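Local structure of acyl-CoA hydrolase (Bacillus halodurans, 1VPM) at residues A[24-29]-A[86-91]; A[82-87]-A[108-113]; A[104-109]-A[117-122]. The protein probably hydrolyses the thioester of long-chain fatty acyl-coenzyme A, and binds coenzyme A. All coordinates share one frame; numbering follows the deposited sequence.

Contact 1 of 3, residues A[24-29]-A[86-91]; sequences TIQTRL and LELEGF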
loop_
_atom_site.group_PDB
_atom_site.type_symbol
_atom_site.label_atom_id
_atom_site.label_comp_id
_atom_site.label_asym_id
_atom_site.label_seq_id
_atom_site.Cartn_x
_atom_site.Cartn_y
_atom_site.Cartn_z
ATOM N N THR A 24 10.728 22.160 -2.331
ATOM C CA THR A 24 9.639 21.350 -1.907
ATOM C C THR A 24 9.973 20.675 -0.595
ATOM O O THR A 24 11.077 20.270 -0.343
ATOM C CB THR A 24 9.281 20.264 -2.935
ATOM O OG1 THR A 24 9.162 20.872 -4.234
ATOM C CG2 THR A 24 8.019 19.459 -2.591
ATOM N N ILE A 25 8.966 20.641 0.252
ATOM C CA ILE A 25 9.045 19.975 1.564
ATOM C C ILE A 25 8.045 18.837 1.686
ATOM O O ILE A 25 6.857 18.914 1.254
ATOM C CB ILE A 25 8.859 20.980 2.699
ATOM C CG1 ILE A 25 10.113 21.892 2.767
ATOM C CG2 ILE A 25 8.589 20.229 4.065
ATOM C CD1 ILE A 25 9.829 23.142 3.436
ATOM N N GLN A 26 8.501 17.741 2.287
ATOM C CA GLN A 26 7.606 16.628 2.630
ATOM C C GLN A 26 7.861 16.212 4.073
ATOM O O GLN A 26 8.967 16.350 4.592
ATOM C CB GLN A 26 7.845 15.458 1.669
ATOM C CG GLN A 26 7.113 14.190 1.931
ATOM C CD GLN A 26 5.566 14.239 1.838
ATOM O OE1 GLN A 26 4.899 15.160 2.322
ATOM N NE2 GLN A 26 4.988 13.154 1.299
ATOM N N THR A 27 6.802 15.721 4.736
ATOM C CA THR A 27 6.942 15.118 6.056
ATOM C C THR A 27 6.213 13.787 6.032
ATOM O O THR A 27 5.121 13.710 5.492
ATOM C CB THR A 27 6.252 15.976 7.131
ATOM O OG1 THR A 27 6.672 17.341 6.983
ATOM C CG2 THR A 27 6.597 15.484 8.555
ATOM N N ARG A 28 6.808 12.755 6.624
ATOM C CA ARG A 28 6.203 11.409 6.610
ATOM C C ARG A 28 6.335 10.809 7.997
ATOM O O ARG A 28 7.376 10.897 8.624
ATOM C CB ARG A 28 7.013 10.500 5.655
ATOM C CG ARG A 28 7.190 10.959 4.229
ATOM C CD ARG A 28 5.871 11.262 3.608
ATOM N NE ARG A 28 5.176 10.039 3.271
ATOM C CZ ARG A 28 5.062 9.558 2.035
ATOM N NH1 ARG A 28 5.578 10.207 0.976
ATOM N NH2 ARG A 28 4.420 8.416 1.860
ATOM N N LEU A 29 5.302 10.129 8.425
ATOM C CA LEU A 29 5.333 9.415 9.664
ATOM C C LEU A 29 6.022 8.076 9.419
ATOM O O LEU A 29 5.705 7.397 8.436
ATOM C CB LEU A 29 3.901 9.203 10.092
ATOM C CG LEU A 29 3.632 8.692 11.505
ATOM C CD1 LEU A 29 4.344 9.520 12.552
ATOM C CD2 LEU A 29 2.141 8.695 11.748
ATOM N N LEU A 86 9.871 11.834 9.476
ATOM C CA LEU A 86 10.925 12.186 8.569
ATOM C C LEU A 86 10.552 13.438 7.836
ATOM O O LEU A 86 9.466 13.522 7.288
ATOM C CB LEU A 86 11.146 11.104 7.532
ATOM C CG LEU A 86 11.900 9.830 7.803
ATOM C CD1 LEU A 86 11.964 9.048 6.454
ATOM C CD2 LEU A 86 13.321 10.126 8.264
ATOM N N GLU A 87 11.487 14.377 7.774
ATOM C CA GLU A 87 11.326 15.665 7.121
ATOM C C GLU A 87 12.318 15.706 5.932
ATOM O O GLU A 87 13.486 15.569 6.150
ATOM C CB GLU A 87 11.693 16.773 8.088
ATOM C CG GLU A 87 10.976 16.678 9.453
ATOM C CD GLU A 87 11.497 17.718 10.500
ATOM O OE1 GLU A 87 12.615 18.308 10.297
ATOM O OE2 GLU A 87 10.760 17.919 11.507
ATOM N N LEU A 88 11.802 15.990 4.761
ATOM C CA LEU A 88 12.610 16.073 3.576
ATOM C C LEU A 88 12.459 17.449 2.931
ATOM O O LEU A 88 11.326 18.012 2.935
ATOM C CB LEU A 88 12.191 14.993 2.567
ATOM C CG LEU A 88 12.340 13.501 2.971
ATOM C CD1 LEU A 88 10.973 12.964 3.412
ATOM C CD2 LEU A 88 12.863 12.712 1.819
ATOM N N GLU A 89 13.567 17.916 2.346
ATOM C CA GLU A 89 13.555 19.172 1.595
ATOM C C GLU A 89 14.421 19.030 0.371
ATOM O O GLU A 89 15.536 18.563 0.484
ATOM C CB GLU A 89 14.072 20.321 2.468
ATOM C CG GLU A 89 14.050 21.676 1.766
ATOM C CD GLU A 89 14.685 22.790 2.573
ATOM O OE1 GLU A 89 15.286 22.567 3.642
ATOM O OE2 GLU A 89 14.560 23.938 2.137
ATOM N N GLY A 90 13.905 19.447 -0.758
ATOM C CA GLY A 90 14.597 19.350 -2.014
ATOM C C GLY A 90 14.567 20.684 -2.751
ATOM O O GLY A 90 13.590 21.450 -2.607
ATOM N N PHE A 91 15.619 20.942 -3.494
ATOM C CA PHE A 91 15.627 22.031 -4.473
ATOM C C PHE A 91 16.635 21.817 -5.567
ATOM O O PHE A 91 17.629 21.115 -5.397
ATOM C CB PHE A 91 15.828 23.382 -3.785
ATOM C CG PHE A 91 16.957 23.431 -2.824
ATOM C CD1 PHE A 91 16.765 23.136 -1.479
ATOM C CD2 PHE A 91 18.196 23.873 -3.232
ATOM C CE1 PHE A 91 17.806 23.254 -0.584
ATOM C CE2 PHE A 91 19.234 23.996 -2.334
ATOM C CZ PHE A 91 19.022 23.701 -1.004
#
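Thr24 with Gly90, Gln26 with Leu88 and Arg28 with Leu86 form the hydrogen-bonded pairs of this antiparallel ladder, and Ile25 with Glu89 and Thr27 with Glu87 the non-hydrogen-bonded pairs between them. The axes of 24-29 and 86-91 approach to 4.7 Å at an angle of 164°. Of the six backbone bonds, that from Leu88 N to Gln26 O, 2.9 Å, is almost straight at 176°. The carbonyls also take CA-H...O contacts, as from Thr27 CA to Leu86 O at 3.2 Å. Within this chain, strand 24-29 is the outermost strand on its side of the hot dog sheet, which curves around the long helix 43-62. Leu86 and Leu88 turn to the helix side, where they touch Tyr49 and Ile53 respectively. There the methyl CD1 of Leu88 lies 4.3 Å from Gln26 CG and 4.4 Å from Arg28 CG, so it meets methylenes while the polar ends lead away. On the other face Ile25 CG1 rests 4.1 Å from Glu89 CG; with CG anti to the backbone N (chi1 -178°) and the chain extended, Glu89 carries its carboxylate onward to Arg105 and Arg23. Gln26 bends back until OE1 accepts from Thr27 N at 3.1 Å, and the same oxygen also takes Thr27 N of the second subunit. Thr27 OG1 in turn bonds Ile25 O of that subunit, which joins the two copies along this strand.

Contact 2 of 3, residues A[82-87]-A[108-113]; sequences VGDALE and SNNLLT
Asn109 and Ala85 face each other as a hydrogen-bonded antiparallel pair, the bond from Asn109 N to Ala85 O being 2.7 Å and the return bond from Ala85 N to Asn109 O 3.0 Å. One pair further in, Leu86 and Ser108 make a non-hydrogen-bonded pair, and Ser108 CA brings its hydrogen toward Ala85 O at 3.3 Å. Beside this ladder the Asn109 side chain reaches across to Glu87, two residues along the neighbouring strand, and ND2 donates to OE2 over 2.6 Å. The hydrogen arrives on the syn side of the carboxylate, 30° out of its plane, while the oxygen lies close to the amide plane of Asn109; the two flat groups are turned 74° against each other. Glu87 gets there by an extended chain beyond CG, with CG beside the backbone N (chi1 -52°). Its other oxygen, OE1, forms a salt bridge with Arg116, so one carboxylate ties together three strands. With an alanine in place of Glu87, Asn109 ND2 would probably lose its acceptor and Arg116 its counter-charge, leaving both side chains freer to turn. Beyond the strand end Leu111 packs its CD2 methyl 4.1 Å from Ala85 CB, and Leu56 of the second subunit also packs against Ala85. Further out, Asn110 OD1 accepts from Leu112 N at 2.9 Å and from Thr113 N as well, which fixes the chain as it leaves the sheet. The whole is the open end of the hairpin 85-95/99-109 in the hot dog sheet, finished by an Asx turn.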
loop_
_atom_site.group_PDB
_atom_site.type_symbol
_atom_site.label_atom_id
_atom_site.label_comp_id
_atom_site.label_asym_id
_atom_site.label_seq_id
_atom_site.Cartn_x
_atom_site.Cartn_y
_atom_site.Cartn_z
ATOM N N VAL A 82 10.109 4.044 14.567
ATOM C CA VAL A 82 8.662 4.170 14.553
ATOM C C VAL A 82 8.030 5.349 15.336
ATOM O O VAL A 82 8.331 5.589 16.504
ATOM C CB VAL A 82 8.012 2.844 14.968
ATOM C CG1 VAL A 82 6.507 2.968 15.072
ATOM C CG2 VAL A 82 8.360 1.775 13.961
ATOM N N GLY A 83 7.155 6.090 14.643
ATOM C CA GLY A 83 6.390 7.163 15.251
ATOM C C GLY A 83 7.143 8.466 15.168
ATOM O O GLY A 83 6.558 9.531 15.449
ATOM N N ASP A 84 8.431 8.382 14.807
ATOM C CA ASP A 84 9.195 9.539 14.405
ATOM C C ASP A 84 8.657 10.057 13.124
ATOM O O ASP A 84 7.902 9.396 12.395
ATOM C CB ASP A 84 10.667 9.228 14.137
ATOM C CG ASP A 84 11.450 8.929 15.356
ATOM O OD1 ASP A 84 10.920 9.176 16.469
ATOM O OD2 ASP A 84 12.627 8.482 15.183
ATOM N N ALA A 85 9.075 11.270 12.815
ATOM C CA ALA A 85 8.671 11.808 11.535
ATOM C C ALA A 85 9.953 12.064 10.767
ATOM O O ALA A 85 10.992 12.501 11.327
ATOM C CB ALA A 85 7.949 13.071 11.685
ATOM N N LEU A 86 9.871 11.834 9.476
ATOM C CA LEU A 86 10.925 12.186 8.569
ATOM C C LEU A 86 10.552 13.438 7.836
ATOM O O LEU A 86 9.466 13.522 7.288
ATOM C CB LEU A 86 11.146 11.104 7.532
ATOM C CG LEU A 86 11.900 9.830 7.803
ATOM C CD1 LEU A 86 11.964 9.048 6.454
ATOM C CD2 LEU A 86 13.321 10.126 8.264
ATOM N N GLU A 87 11.487 14.377 7.774
ATOM C CA GLU A 87 11.326 15.665 7.121
ATOM C C GLU A 87 12.318 15.706 5.932
ATOM O O GLU A 87 13.486 15.569 6.150
ATOM C CB GLU A 87 11.693 16.773 8.088
ATOM C CG GLU A 87 10.976 16.678 9.453
ATOM C CD GLU A 87 11.497 17.718 10.500
ATOM O OE1 GLU A 87 12.615 18.308 10.297
ATOM O OE2 GLU A 87 10.760 17.919 11.507
ATOM N N SER A 108 15.296 13.426 10.821
ATOM C CA SER A 108 14.276 12.783 11.657
ATOM C C SER A 108 13.860 13.750 12.736
ATOM O O SER A 108 14.688 14.494 13.260
ATOM C CB SER A 108 14.790 11.494 12.290
ATOM O OG SER A 108 15.989 11.760 13.007
ATOM N N ASN A 109 12.592 13.732 13.059
ATOM C CA ASN A 109 12.064 14.444 14.186
ATOM C C ASN A 109 11.577 13.424 15.223
ATOM O O ASN A 109 10.653 12.672 14.979
ATOM C CB ASN A 109 10.952 15.364 13.745
ATOM C CG ASN A 109 10.777 16.507 14.675
ATOM O OD1 ASN A 109 10.924 16.359 15.902
ATOM N ND2 ASN A 109 10.489 17.676 14.116
ATOM N N ASN A 110 12.279 13.337 16.344
ATOM C CA ASN A 110 11.921 12.402 17.405
ATOM C C ASN A 110 10.603 12.838 18.072
ATOM O O ASN A 110 10.514 13.927 18.631
ATOM C CB ASN A 110 13.038 12.367 18.425
ATOM C CG ASN A 110 12.840 11.335 19.471
ATOM O OD1 ASN A 110 11.851 11.317 20.171
ATOM N ND2 ASN A 110 13.802 10.459 19.599
ATOM N N LEU A 111 9.589 12.019 17.933
ATOM C CA LEU A 111 8.292 12.553 18.364
ATOM C C LEU A 111 8.170 12.569 19.895
ATOM O O LEU A 111 7.388 13.322 20.394
ATOM C CB LEU A 111 7.086 12.013 17.534
ATOM C CG LEU A 111 7.077 12.377 16.001
ATOM C CD1 LEU A 111 5.857 11.869 15.104
ATOM C CD2 LEU A 111 7.252 13.827 15.670
ATOM N N LEU A 112 9.030 11.886 20.642
ATOM C CA LEU A 112 9.019 12.017 22.131
ATOM C C LEU A 112 9.808 13.223 22.677
ATOM O O LEU A 112 9.383 13.861 23.597
ATOM C CB LEU A 112 9.538 10.751 22.797
ATOM C CG LEU A 112 8.712 9.473 22.630
ATOM C CD1 LEU A 112 9.376 8.379 23.495
ATOM C CD2 LEU A 112 7.229 9.659 22.997
ATOM N N THR A 113 10.955 13.547 22.100
ATOM C CA THR A 113 11.830 14.615 22.620
ATOM C C THR A 113 11.838 15.895 21.830
ATOM O O THR A 113 12.294 16.944 22.320
ATOM C CB THR A 113 13.316 14.128 22.654
ATOM O OG1 THR A 113 13.831 13.982 21.312
ATOM C CG2 THR A 113 13.386 12.841 23.384
#

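Contact 3 of 3, residues A[104-109]-A[117-122]; sequences VRVHSN and TLTTES
Val104 and Ser122 open the ladder with two backbone bonds, Val104 N to Ser122 O and Ser122 N to Val104 O. Arg105 next stands beside Glu121 in a non-hydrogen-bonded pair, Arg105 CB lying 4.3 Å from Glu121 CG; the charged ends go to other partners, Arg105 to Glu89 and Glu147, Glu121 to the hydroxyl of Tyr103. At Val106 the register slips. Its carbonyl oxygen takes two donors from the same face of its plane, Thr119 N at 2.7 Å and Thr120 N at 3.3 Å, so that both threonines sit opposite one valine. This is a classic beta bulge in the hairpin 99-109/116-129 of the hot dog sheet; the axes of 104-109 and 117-122 run at 147° to each other. The methyls of Val106 divide between the two: CG1, anti to the backbone N (chi1 -179°), meets Thr119 CB at 3.8 Å, and CG2 lies alongside Thr120 CG2 at 4.0 Å, on the side of the sheet facing Ile50 of the central helix. His107 sits on the opposite face, where Leu118 CD1 hangs over its ring in a CH-pi contact, 3.8 Å from the centroid and displaced toward the rim. Ser108 then pairs with Thr117 through backbone bonds in both directions. Its OG also reaches Thr117 OG1 through a water 2.9 Å from the latter. A second water bonds Thr119 OG1 at 2.7 Å and lies unusually close to the same serine oxygen, so its exact position there is doubtful. Thr119 itself touches the bound coenzyme A.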
loop_
_atom_site.group_PDB
_atom_site.type_symbol
_atom_site.label_atom_id
_atom_site.label_comp_id
_atom_site.label_asym_id
_atom_site.label_seq_id
_atom_site.Cartn_x
_atom_site.Cartn_y
_atom_site.Cartn_z
ATOM N N VAL A 104 18.752 17.043 -1.919
ATOM C CA VAL A 104 17.778 16.652 -0.936
ATOM C C VAL A 104 18.456 16.471 0.420
ATOM O O VAL A 104 19.412 15.770 0.527
ATOM C CB VAL A 104 17.036 15.363 -1.344
ATOM C CG1 VAL A 104 16.004 14.985 -0.309
ATOM C CG2 VAL A 104 16.317 15.527 -2.688
ATOM N N ARG A 105 17.824 17.018 1.469
ATOM C CA ARG A 105 18.230 16.782 2.868
ATOM C C ARG A 105 17.085 16.116 3.598
ATOM O O ARG A 105 15.890 16.461 3.423
ATOM C CB ARG A 105 18.689 18.041 3.571
ATOM C CG ARG A 105 17.873 19.297 3.399
ATOM C CD ARG A 105 18.419 20.403 4.347
ATOM N NE ARG A 105 18.016 21.729 3.892
ATOM C CZ ARG A 105 18.879 22.683 3.529
ATOM N NH1 ARG A 105 20.190 22.479 3.509
ATOM N NH2 ARG A 105 18.417 23.850 3.129
ATOM N N VAL A 106 17.451 15.173 4.454
ATOM C CA VAL A 106 16.485 14.407 5.242
ATOM C C VAL A 106 16.879 14.497 6.737
ATOM O O VAL A 106 18.033 14.289 7.118
ATOM C CB VAL A 106 16.465 12.931 4.810
ATOM C CG1 VAL A 106 15.442 12.181 5.630
ATOM C CG2 VAL A 106 16.245 12.768 3.298
ATOM N N HIS A 107 15.904 14.842 7.576
ATOM C CA HIS A 107 16.050 14.869 9.054
ATOM C C HIS A 107 14.984 13.977 9.652
ATOM O O HIS A 107 13.924 13.764 9.043
ATOM C CB HIS A 107 15.826 16.276 9.637
ATOM C CG HIS A 107 16.943 17.224 9.344
ATOM N ND1 HIS A 107 17.088 17.843 8.119
ATOM C CD2 HIS A 107 17.963 17.649 10.122
ATOM C CE1 HIS A 107 18.166 18.617 8.163
ATOM N NE2 HIS A 107 18.710 18.523 9.370
ATOM N N SER A 108 15.296 13.426 10.821
ATOM C CA SER A 108 14.276 12.783 11.657
ATOM C C SER A 108 13.860 13.750 12.736
ATOM O O SER A 108 14.688 14.494 13.260
ATOM C CB SER A 108 14.790 11.494 12.290
ATOM O OG SER A 108 15.989 11.760 13.007
ATOM N N ASN A 109 12.592 13.732 13.059
ATOM C CA ASN A 109 12.064 14.444 14.186
ATOM C C ASN A 109 11.577 13.424 15.223
ATOM O O ASN A 109 10.653 12.672 14.979
ATOM C CB ASN A 109 10.952 15.364 13.745
ATOM C CG ASN A 109 10.777 16.507 14.675
ATOM O OD1 ASN A 109 10.924 16.359 15.902
ATOM N ND2 ASN A 109 10.489 17.676 14.116
ATOM N N THR A 117 17.499 15.396 13.897
ATOM C CA THR A 117 18.779 14.848 13.576
ATOM C C THR A 117 18.880 14.708 12.054
ATOM O O THR A 117 17.930 14.256 11.413
ATOM C CB THR A 117 18.907 13.487 14.277
ATOM O OG1 THR A 117 18.678 13.665 15.693
ATOM C CG2 THR A 117 20.231 12.893 14.068
ATOM N N LEU A 118 20.014 15.150 11.505
ATOM C CA LEU A 118 20.278 14.943 10.079
ATOM C C LEU A 118 20.477 13.446 9.771
ATOM O O LEU A 118 21.304 12.757 10.397
ATOM C CB LEU A 118 21.475 15.747 9.642
ATOM C CG LEU A 118 21.792 15.707 8.155
ATOM C CD1 LEU A 118 20.843 16.418 7.328
ATOM C CD2 LEU A 118 23.200 16.319 7.945
ATOM N N THR A 119 19.611 12.921 8.873
ATOM C CA THR A 119 19.600 11.515 8.516
ATOM C C THR A 119 20.531 11.289 7.334
ATOM O O THR A 119 21.407 10.442 7.347
ATOM C CB THR A 119 18.211 11.105 8.025
ATOM O OG1 THR A 119 17.241 11.479 8.992
ATOM C CG2 THR A 119 18.150 9.602 7.804
ATOM N N THR A 120 20.308 12.076 6.286
ATOM C CA THR A 120 21.216 12.050 5.155
ATOM C C THR A 120 20.970 13.232 4.233
ATOM O O THR A 120 20.064 14.028 4.413
ATOM C CB THR A 120 21.043 10.752 4.374
ATOM O OG1 THR A 120 22.168 10.539 3.463
ATOM C CG2 THR A 120 19.731 10.794 3.665
ATOM N N GLU A 121 21.887 13.377 3.288
ATOM C CA GLU A 121 21.824 14.354 2.204
ATOM C C GLU A 121 22.215 13.666 0.921
ATOM O O GLU A 121 23.084 12.777 0.922
ATOM C CB GLU A 121 22.814 15.495 2.462
ATOM C CG GLU A 121 22.591 16.288 3.718
ATOM C CD GLU A 121 23.688 17.308 3.960
ATOM O OE1 GLU A 121 24.790 16.848 4.316
ATOM O OE2 GLU A 121 23.429 18.522 3.825
ATOM N N SER A 122 21.676 14.117 -0.188
ATOM C CA SER A 122 21.993 13.482 -1.435
ATOM C C SER A 122 21.793 14.458 -2.606
ATOM O O SER A 122 21.167 15.472 -2.473
ATOM C CB SER A 122 21.133 12.203 -1.502
ATOM O OG SER A 122 20.165 12.199 -2.507
HETATM O O HOH W 1 15.936 12.894 15.894
HETATM O O HOH W 2 17.667 10.619 11.515
#

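The three contacts step across one sheet, 24-29, 85-95, 99-109 and 116-129 lying side by side, their centres about 9 Å apart for contacts 1 and 3, about 12 Å for 2 and 3 and about 13 Å for 1 and 2. Residues Leu86 and Glu87 belong to both contact 1 and contact 2, and Ser108 and Asn109 to both contact 2 and contact 3. A probable backbone hydrogen bond from Glu87 N to His107 O, 2.8 Å, continues the ladder inward from contact 2, and Leu88 CD2 packs on Val106 CG2 at 3.7 Å between contacts 1 and 3. Contact 3 lies nearest the ligand: the Thr119 side chain is about 4 Å from a bound coenzyme A, that of Leu86 about 6 Å.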